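Local coordinates for inositol monophosphatase family protein (Staphylococcus aureus subsp. aureus MSSA476, PDB 4I3Y) that probably hydrolyses inositol monophosphates to inositol and phosphate in a magnesium-dependent reaction that lithium inhibits, at residues L113-F116 and P121-S124; Q14-I19 and K136-E141; F165-Q168 and T174-D177. All coordinates share one frame; numbering follows the deposited sequence.

Contact 1. Residues L113-F116 and P121-S124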
loop_
_atom_site.group_PDB
_atom_site.type_symbol
_atom_site.label_atom_id
_atom_site.label_comp_id
_atom_site.label_asym_id
_atom_site.label_seq_id
_atom_site.Cartn_x
_atom_site.Cartn_y
_atom_site.Cartn_z
ATOM N N LEU A 113 18.776 -3.515 6.087
ATOM C CA LEU A 113 20.126 -3.820 6.661
ATOM C C LEU A 113 20.016 -4.394 8.028
ATOM O O LEU A 113 19.189 -3.924 8.820
ATOM C CB LEU A 113 20.973 -2.541 6.803
ATOM C CG LEU A 113 21.740 -2.139 5.571
ATOM C CD1 LEU A 113 22.251 -0.691 5.708
ATOM C CD2 LEU A 113 22.881 -3.123 5.229
ATOM N N ALA A 114 20.864 -5.379 8.352
ATOM C CA ALA A 114 20.848 -5.952 9.684
ATOM C C ALA A 114 22.271 -6.441 10.030
ATOM O O ALA A 114 22.947 -7.090 9.195
ATOM C CB ALA A 114 19.841 -7.102 9.788
ATOM N N TYR A 115 22.694 -6.073 11.250
ATOM C CA TYR A 115 23.989 -6.427 11.793
ATOM C C TYR A 115 23.833 -7.442 12.955
ATOM O O TYR A 115 23.099 -7.225 13.948
ATOM C CB TYR A 115 24.710 -5.165 12.274
ATOM C CG TYR A 115 25.931 -5.402 13.142
ATOM C CD1 TYR A 115 27.062 -6.058 12.626
ATOM C CD2 TYR A 115 25.971 -4.939 14.493
ATOM C CE1 TYR A 115 28.220 -6.254 13.420
ATOM C CE2 TYR A 115 27.114 -5.129 15.313
ATOM C CZ TYR A 115 28.240 -5.771 14.778
ATOM O OH TYR A 115 29.364 -5.995 15.575
ATOM N N PHE A 116 24.608 -8.497 12.852
ATOM C CA PHE A 116 24.549 -9.597 13.784
ATOM C C PHE A 116 25.953 -9.747 14.357
ATOM O O PHE A 116 26.939 -9.810 13.604
ATOM C CB PHE A 116 24.168 -10.922 13.061
ATOM C CG PHE A 116 22.767 -10.928 12.542
ATOM C CD1 PHE A 116 21.729 -11.440 13.324
ATOM C CD2 PHE A 116 22.480 -10.363 11.312
ATOM C CE1 PHE A 116 20.426 -11.416 12.875
ATOM C CE2 PHE A 116 21.165 -10.340 10.851
ATOM C CZ PHE A 116 20.143 -10.855 11.625
ATOM N N PRO A 121 21.292 -10.377 16.788
ATOM C CA PRO A 121 20.862 -9.107 16.134
ATOM C C PRO A 121 21.197 -7.941 17.093
ATOM O O PRO A 121 20.731 -7.953 18.243
ATOM C CB PRO A 121 19.312 -9.236 16.078
ATOM C CG PRO A 121 19.018 -10.663 16.250
ATOM C CD PRO A 121 20.149 -11.250 17.121
ATOM N N MET A 122 21.982 -6.982 16.609
ATOM C CA MET A 122 22.366 -5.781 17.335
ATOM C C MET A 122 21.792 -4.477 16.710
ATOM O O MET A 122 21.379 -3.578 17.460
ATOM C CB MET A 122 23.903 -5.665 17.424
ATOM C CG MET A 122 24.593 -6.804 18.181
ATOM S SD MET A 122 23.950 -6.951 19.857
ATOM C CE MET A 122 24.896 -8.300 20.543
ATOM N N LEU A 123 21.846 -4.369 15.378
ATOM C CA LEU A 123 21.332 -3.172 14.623
ATOM C C LEU A 123 20.488 -3.654 13.429
ATOM O O LEU A 123 20.847 -4.617 12.750
ATOM C CB LEU A 123 22.448 -2.278 14.102
ATOM C CG LEU A 123 23.429 -1.653 15.090
ATOM C CD1 LEU A 123 24.592 -1.000 14.307
ATOM C CD2 LEU A 123 22.771 -0.655 16.041
ATOM N N SER A 124 19.354 -3.006 13.219
ATOM C CA SER A 124 18.461 -3.306 12.064
ATOM C C SER A 124 17.910 -2.063 11.422
ATOM O O SER A 124 17.648 -1.097 12.117
ATOM C CB SER A 124 17.303 -4.189 12.504
ATOM O OG SER A 124 17.830 -5.416 12.975
#
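The carbonyl oxygen Tyr115 O takes two backbone N-H groups from the neighbouring strand. Met122 N reaches Tyr115 O at 2.9 Å, almost straight at the hydrogen (176°), and Leu123 N adds a weak bond to the same oxygen at 3.4 Å. Two residues facing one across an antiparallel pair make a classic beta bulge, and the helix-like psi of Met122 is part of it. The reverse bond, Tyr115 N to Leu123 O, is the shortest of the three at 2.8 Å.

The bulge shifts the pairing by one residue, so Phe116 lies opposite Pro121, whose ring has no N-H to give; a non-hydrogen-bonded position suits it. Phe116 CE1 rests 3.7 Å from Pro121 CG, while His240 stacks on the phenyl ring. On the other face the Tyr115 side chain, with CG anti to its own nitrogen (chi1 167°), swings over the bulge. Tyr115 CD2 lies 3.7 Å from Met122 CB and also nears Leu123 CD1. Trp91 stacks with this ring, and Tyr115 OH is satisfied by His89 ND1. Back on the face of Phe116 and Pro121, small Ala114 and Ser124 pair with CA atoms 4.3 Å apart, touching helix 219-225 and the loop before it.

Strands 110-117 and 120-128 form a hairpin within the central mixed sheet. Sharing one acceptor lets it absorb an extra residue while two amides keep short, straight bonds and the third, Leu123 N, a weak one.

Contact 2. Residues Q14-I19 and K136-E141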
loop_
_atom_site.group_PDB
_atom_site.type_symbol
_atom_site.label_atom_id
_atom_site.label_comp_id
_atom_site.label_asym_id
_atom_site.label_seq_id
_atom_site.Cartn_x
_atom_site.Cartn_y
_atom_site.Cartn_z
ATOM N N GLN A 14 27.778 4.638 17.938
ATOM C CA GLN A 14 28.687 5.086 16.856
ATOM C C GLN A 14 28.489 4.318 15.564
ATOM O O GLN A 14 28.575 4.861 14.452
ATOM C CB GLN A 14 30.147 4.942 17.254
ATOM C CG GLN A 14 30.520 5.869 18.400
ATOM C CD GLN A 14 31.948 5.627 18.858
ATOM O OE1 GLN A 14 32.730 6.577 18.946
ATOM N NE2 GLN A 14 32.296 4.382 19.146
ATOM N N ILE A 15 28.246 3.036 15.696
ATOM C CA ILE A 15 27.959 2.303 14.467
ATOM C C ILE A 15 26.618 2.830 13.886
ATOM O O ILE A 15 26.516 3.127 12.685
ATOM C CB ILE A 15 27.933 0.784 14.696
ATOM C CG1 ILE A 15 29.259 0.294 15.403
ATOM C CG2 ILE A 15 27.608 0.110 13.366
ATOM C CD1 ILE A 15 29.251 -1.171 15.895
ATOM N N ASP A 16 25.605 2.927 14.739
ATOM C CA ASP A 16 24.296 3.418 14.240
ATOM C C ASP A 16 24.424 4.757 13.523
ATOM O O ASP A 16 23.826 4.967 12.429
ATOM C CB ASP A 16 23.270 3.502 15.365
ATOM C CG ASP A 16 21.912 3.904 14.866
ATOM O OD1 ASP A 16 21.331 3.212 13.987
ATOM O OD2 ASP A 16 21.427 4.925 15.360
ATOM N N LYS A 17 25.214 5.672 14.126
ATOM C CA LYS A 17 25.482 6.969 13.528
ATOM C C LYS A 17 26.079 6.827 12.126
ATOM O O LYS A 17 25.598 7.481 11.156
ATOM C CB LYS A 17 26.417 7.796 14.425
ATOM C CG LYS A 17 26.875 9.100 13.773
ATOM C CD LYS A 17 27.136 10.154 14.845
ATOM C CE LYS A 17 27.941 11.344 14.337
ATOM N NZ LYS A 17 27.057 12.541 14.336
ATOM N N LEU A 18 27.094 5.961 11.976
ATOM C CA LEU A 18 27.651 5.714 10.595
ATOM C C LEU A 18 26.591 5.185 9.587
ATOM O O LEU A 18 26.551 5.607 8.427
ATOM C CB LEU A 18 28.812 4.749 10.605
ATOM C CG LEU A 18 30.293 5.159 10.624
ATOM C CD1 LEU A 18 30.468 6.653 10.717
ATOM C CD2 LEU A 18 31.109 4.354 11.652
ATOM N N ILE A 19 25.793 4.218 10.027
ATOM C CA ILE A 19 24.853 3.572 9.095
ATOM C C ILE A 19 23.764 4.591 8.708
ATOM O O ILE A 19 23.496 4.801 7.498
ATOM C CB ILE A 19 24.195 2.332 9.721
ATOM C CG1 ILE A 19 25.211 1.217 10.013
ATOM C CG2 ILE A 19 23.156 1.761 8.762
ATOM C CD1 ILE A 19 25.796 0.640 8.741
ATOM N N LYS A 136 14.501 2.088 12.321
ATOM C CA LYS A 136 15.720 1.451 12.852
ATOM C C LYS A 136 15.455 0.838 14.207
ATOM O O LYS A 136 14.567 1.300 14.933
ATOM C CB LYS A 136 16.880 2.451 12.927
ATOM C CG LYS A 136 16.675 3.556 13.961
ATOM C CD LYS A 136 17.922 4.458 14.014
ATOM C CE LYS A 136 17.842 5.451 15.196
ATOM N NZ LYS A 136 19.084 6.276 15.160
ATOM N N ALA A 137 16.212 -0.217 14.507
ATOM C CA ALA A 137 16.176 -0.910 15.784
ATOM C C ALA A 137 17.627 -1.011 16.308
ATOM O O ALA A 137 18.549 -1.384 15.558
ATOM C CB ALA A 137 15.579 -2.273 15.599
ATOM N N ILE A 138 17.815 -0.621 17.583
ATOM C CA ILE A 138 19.126 -0.645 18.238
ATOM C C ILE A 138 19.026 -1.296 19.583
ATOM O O ILE A 138 18.277 -0.809 20.446
ATOM C CB ILE A 138 19.691 0.767 18.495
ATOM C CG1 ILE A 138 19.960 1.475 17.172
ATOM C CG2 ILE A 138 20.938 0.690 19.419
ATOM C CD1 ILE A 138 18.996 2.583 16.927
ATOM N N ARG A 139 19.761 -2.402 19.759
ATOM C CA ARG A 139 19.685 -3.206 20.988
ATOM C C ARG A 139 20.099 -2.312 22.154
ATOM O O ARG A 139 21.161 -1.748 22.111
ATOM C CB ARG A 139 20.599 -4.420 20.854
ATOM C CG ARG A 139 20.702 -5.417 22.005
ATOM C CD ARG A 139 21.027 -6.800 21.374
ATOM N NE ARG A 139 20.013 -7.617 21.952
ATOM C CZ ARG A 139 19.142 -8.432 21.425
ATOM N NH1 ARG A 139 19.107 -8.884 20.181
ATOM N NH2 ARG A 139 18.326 -8.907 22.308
ATOM N N GLY A 140 19.243 -2.155 23.157
ATOM C CA GLY A 140 19.575 -1.317 24.319
ATOM C C GLY A 140 18.885 0.049 24.248
ATOM O O GLY A 140 18.533 0.607 25.276
ATOM N N GLU A 141 18.648 0.568 23.047
ATOM C CA GLU A 141 18.000 1.876 22.857
ATOM C C GLU A 141 16.507 1.792 22.479
ATOM O O GLU A 141 15.721 2.568 22.983
ATOM C CB GLU A 141 18.690 2.616 21.739
ATOM C CG GLU A 141 19.639 3.736 22.086
ATOM C CD GLU A 141 20.037 4.522 20.830
ATOM O OE1 GLU A 141 19.318 5.488 20.479
ATOM O OE2 GLU A 141 21.066 4.203 20.168
HETATM O O HOH W 1 22.327 5.626 17.753
#
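Asp16 OD2 meets Lys136 NZ in a salt bridge 2.7 Å long, Asp16 OD2 offering its syn lone pair, on the side of the other oxygen. Asp16 OD2 also accepts a hydrogen from water 1, at 2.7 Å, and that water gives its other hydrogen to Glu141 OE2 at 3.1 Å. The water thus mediates between Asp16 OD2 and Glu141 OE2, 4.9 Å apart, which would be expected to ease the repulsion of the two acids. The remaining carboxylate oxygen, Asp16 OD1, is taken by the hydroxyl of Tyr125, so both oxygens of this buried acid have partners.

Here the N-terminal helix 12-35 lies across one face of the central sheet of this alpha/beta fold, and Asp16 projects from it toward strand 133-138. Lysine suits position 136 because its chain, extended beyond CG, spans the gap and crosses the carboxylate at about a right angle; Asp16 has CG anti to the backbone N (chi1 -176°), which carries the acid out to meet it. Ile138 supplies the apolar flank, its CD1 methyl 3.7 Å from Asp16 OD2. Past the strand end the chain turns, Glu141 N bonding back to Ile138 O at 3.0 Å, and from this turn Glu141 reaches the water.

Contact 3. Residues F165-Q168 and T174-D177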
loop_
_atom_site.group_PDB
_atom_site.type_symbol
_atom_site.label_atom_id
_atom_site.label_comp_id
_atom_site.label_asym_id
_atom_site.label_seq_id
_atom_site.Cartn_x
_atom_site.Cartn_y
_atom_site.Cartn_z
ATOM N N PHE A 165 -0.241 -10.996 2.818
ATOM C CA PHE A 165 0.487 -12.175 2.362
ATOM C C PHE A 165 0.319 -12.216 0.859
ATOM O O PHE A 165 -0.554 -11.489 0.304
ATOM C CB PHE A 165 -0.046 -13.483 3.014
ATOM C CG PHE A 165 -1.524 -13.745 2.762
ATOM C CD1 PHE A 165 -1.942 -14.471 1.639
ATOM C CD2 PHE A 165 -2.485 -13.307 3.662
ATOM C CE1 PHE A 165 -3.296 -14.713 1.397
ATOM C CE2 PHE A 165 -3.849 -13.543 3.434
ATOM C CZ PHE A 165 -4.248 -14.222 2.282
ATOM N N ASN A 166 1.168 -13.022 0.208
ATOM C CA ASN A 166 1.113 -13.217 -1.252
ATOM C C ASN A 166 0.095 -14.326 -1.501
ATOM O O ASN A 166 0.345 -15.514 -1.241
ATOM C CB ASN A 166 2.505 -13.546 -1.814
ATOM C CG ASN A 166 2.502 -13.793 -3.325
ATOM O OD1 ASN A 166 1.467 -13.769 -3.983
ATOM N ND2 ASN A 166 3.678 -14.020 -3.877
ATOM N N ALA A 167 -1.073 -13.919 -1.976
ATOM C CA ALA A 167 -2.195 -14.858 -2.162
ATOM C C ALA A 167 -2.001 -15.709 -3.450
ATOM O O ALA A 167 -2.832 -16.594 -3.756
ATOM C CB ALA A 167 -3.491 -14.077 -2.244
ATOM N N GLN A 168 -0.947 -15.431 -4.219
ATOM C CA GLN A 168 -0.789 -16.085 -5.541
ATOM C C GLN A 168 0.035 -17.324 -5.403
ATOM O O GLN A 168 0.172 -18.080 -6.335
ATOM C CB GLN A 168 -0.080 -15.199 -6.561
ATOM C CG GLN A 168 -0.641 -13.810 -6.664
ATOM C CD GLN A 168 -0.010 -13.003 -7.776
ATOM O OE1 GLN A 168 0.301 -11.834 -7.608
ATOM N NE2 GLN A 168 0.204 -13.635 -8.894
ATOM N N THR A 174 -6.791 -22.189 1.629
ATOM C CA THR A 174 -6.151 -21.501 2.752
ATOM C C THR A 174 -6.131 -19.990 2.617
ATOM O O THR A 174 -6.392 -19.278 3.577
ATOM C CB THR A 174 -4.870 -22.183 3.344
ATOM O OG1 THR A 174 -3.951 -21.217 3.867
ATOM C CG2 THR A 174 -4.204 -23.174 2.474
ATOM N N VAL A 175 -5.995 -19.504 1.392
ATOM C CA VAL A 175 -6.245 -18.069 1.169
ATOM C C VAL A 175 -7.661 -17.654 1.639
ATOM O O VAL A 175 -7.856 -16.672 2.368
ATOM C CB VAL A 175 -6.059 -17.713 -0.320
ATOM C CG1 VAL A 175 -6.474 -16.251 -0.540
ATOM C CG2 VAL A 175 -4.596 -17.919 -0.737
ATOM N N GLN A 176 -8.664 -18.413 1.220
ATOM C CA GLN A 176 -10.046 -18.147 1.668
ATOM C C GLN A 176 -10.164 -18.167 3.213
ATOM O O GLN A 176 -10.785 -17.261 3.833
ATOM C CB GLN A 176 -11.028 -19.088 0.955
ATOM C CG GLN A 176 -12.530 -18.744 1.158
ATOM C CD GLN A 176 -12.944 -17.392 0.594
ATOM O OE1 GLN A 176 -13.227 -16.466 1.350
ATOM N NE2 GLN A 176 -12.984 -17.265 -0.705
ATOM N N ASP A 177 -9.514 -19.126 3.869
ATOM C CA ASP A 177 -9.637 -19.214 5.316
ATOM C C ASP A 177 -9.016 -18.007 6.001
ATOM O O ASP A 177 -9.542 -17.548 7.041
ATOM C CB ASP A 177 -9.079 -20.512 5.901
ATOM C CG ASP A 177 -9.845 -21.742 5.421
ATOM O OD1 ASP A 177 -11.042 -21.588 5.066
ATOM O OD2 ASP A 177 -9.222 -22.854 5.376
#
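The turn that leaves strand 162-164 and leads into helix 172-181 belongs to the C-terminal alpha/beta half of the inositol monophosphatase fold, and it folds back on the first part of that helix through a small apolar cluster centred on Val175. An Asx turn shapes the loop side: Asn166 OD1 accepts from Gln168 N at 2.9 Å, with the N-H lying well above the plane of the side-chain amide. Asparagine fits because its short side chain can bend round to the amide two residues on, and within this curl Ala167 lies close to the helix, its CA 6.1 Å from the CA of Val175.

Val175 is the piece of the helix that fills the angle between Phe165 and Ala167. Its branched side chain uses both methyls. Val175 CG1 approaches the edge of the Phe165 ring, near its plane, 4.0 Å from Phe165 CE1, and lies 4.1 Å from Ala167 CB. A beta-branched residue can touch both neighbours at once without a long, flexible chain, and the small alanine lets the backbone come close. Phe165 has its CG between the backbone N and the carbonyl carbon (chi1 58°), a placement that directs the ring toward the helix, where Leu178 and Phe179 also touch it.

Tyr185 adds an edge-to-face ring contact and, through its hydroxyl, a hydrogen bond to Phe165 O, while Met170 packs against both Phe165 and Val175. Phe179 of the second subunit packs on Ala167, so the cluster lies beside the dimer interface. The other Val175 methyl, CG2, sits 3.7 Å from the backbone carbonyl oxygen Ala167 O.

Overall arrangement
All three contacts are buried, but they lie in different parts of the fold. Contacts 1 and 2 share the central sheet, where strands 120-128 and 133-138 are neighbours. Their centres are 9 Å apart, and Leu123 of contact 1 packs on Ile15 and Ile138 of contact 2. Contact 1, nearest the centre of the chain, relies on backbone bonds and apolar packing between strands; contact 2, farther out, joins helix to strand through charge and water. Contact 3 stands on the opposite side of the chain's centre, about 21 Å from contact 1 by nearest atoms. It is almost wholly apolar across its segments, and alone of the three touches the second subunit.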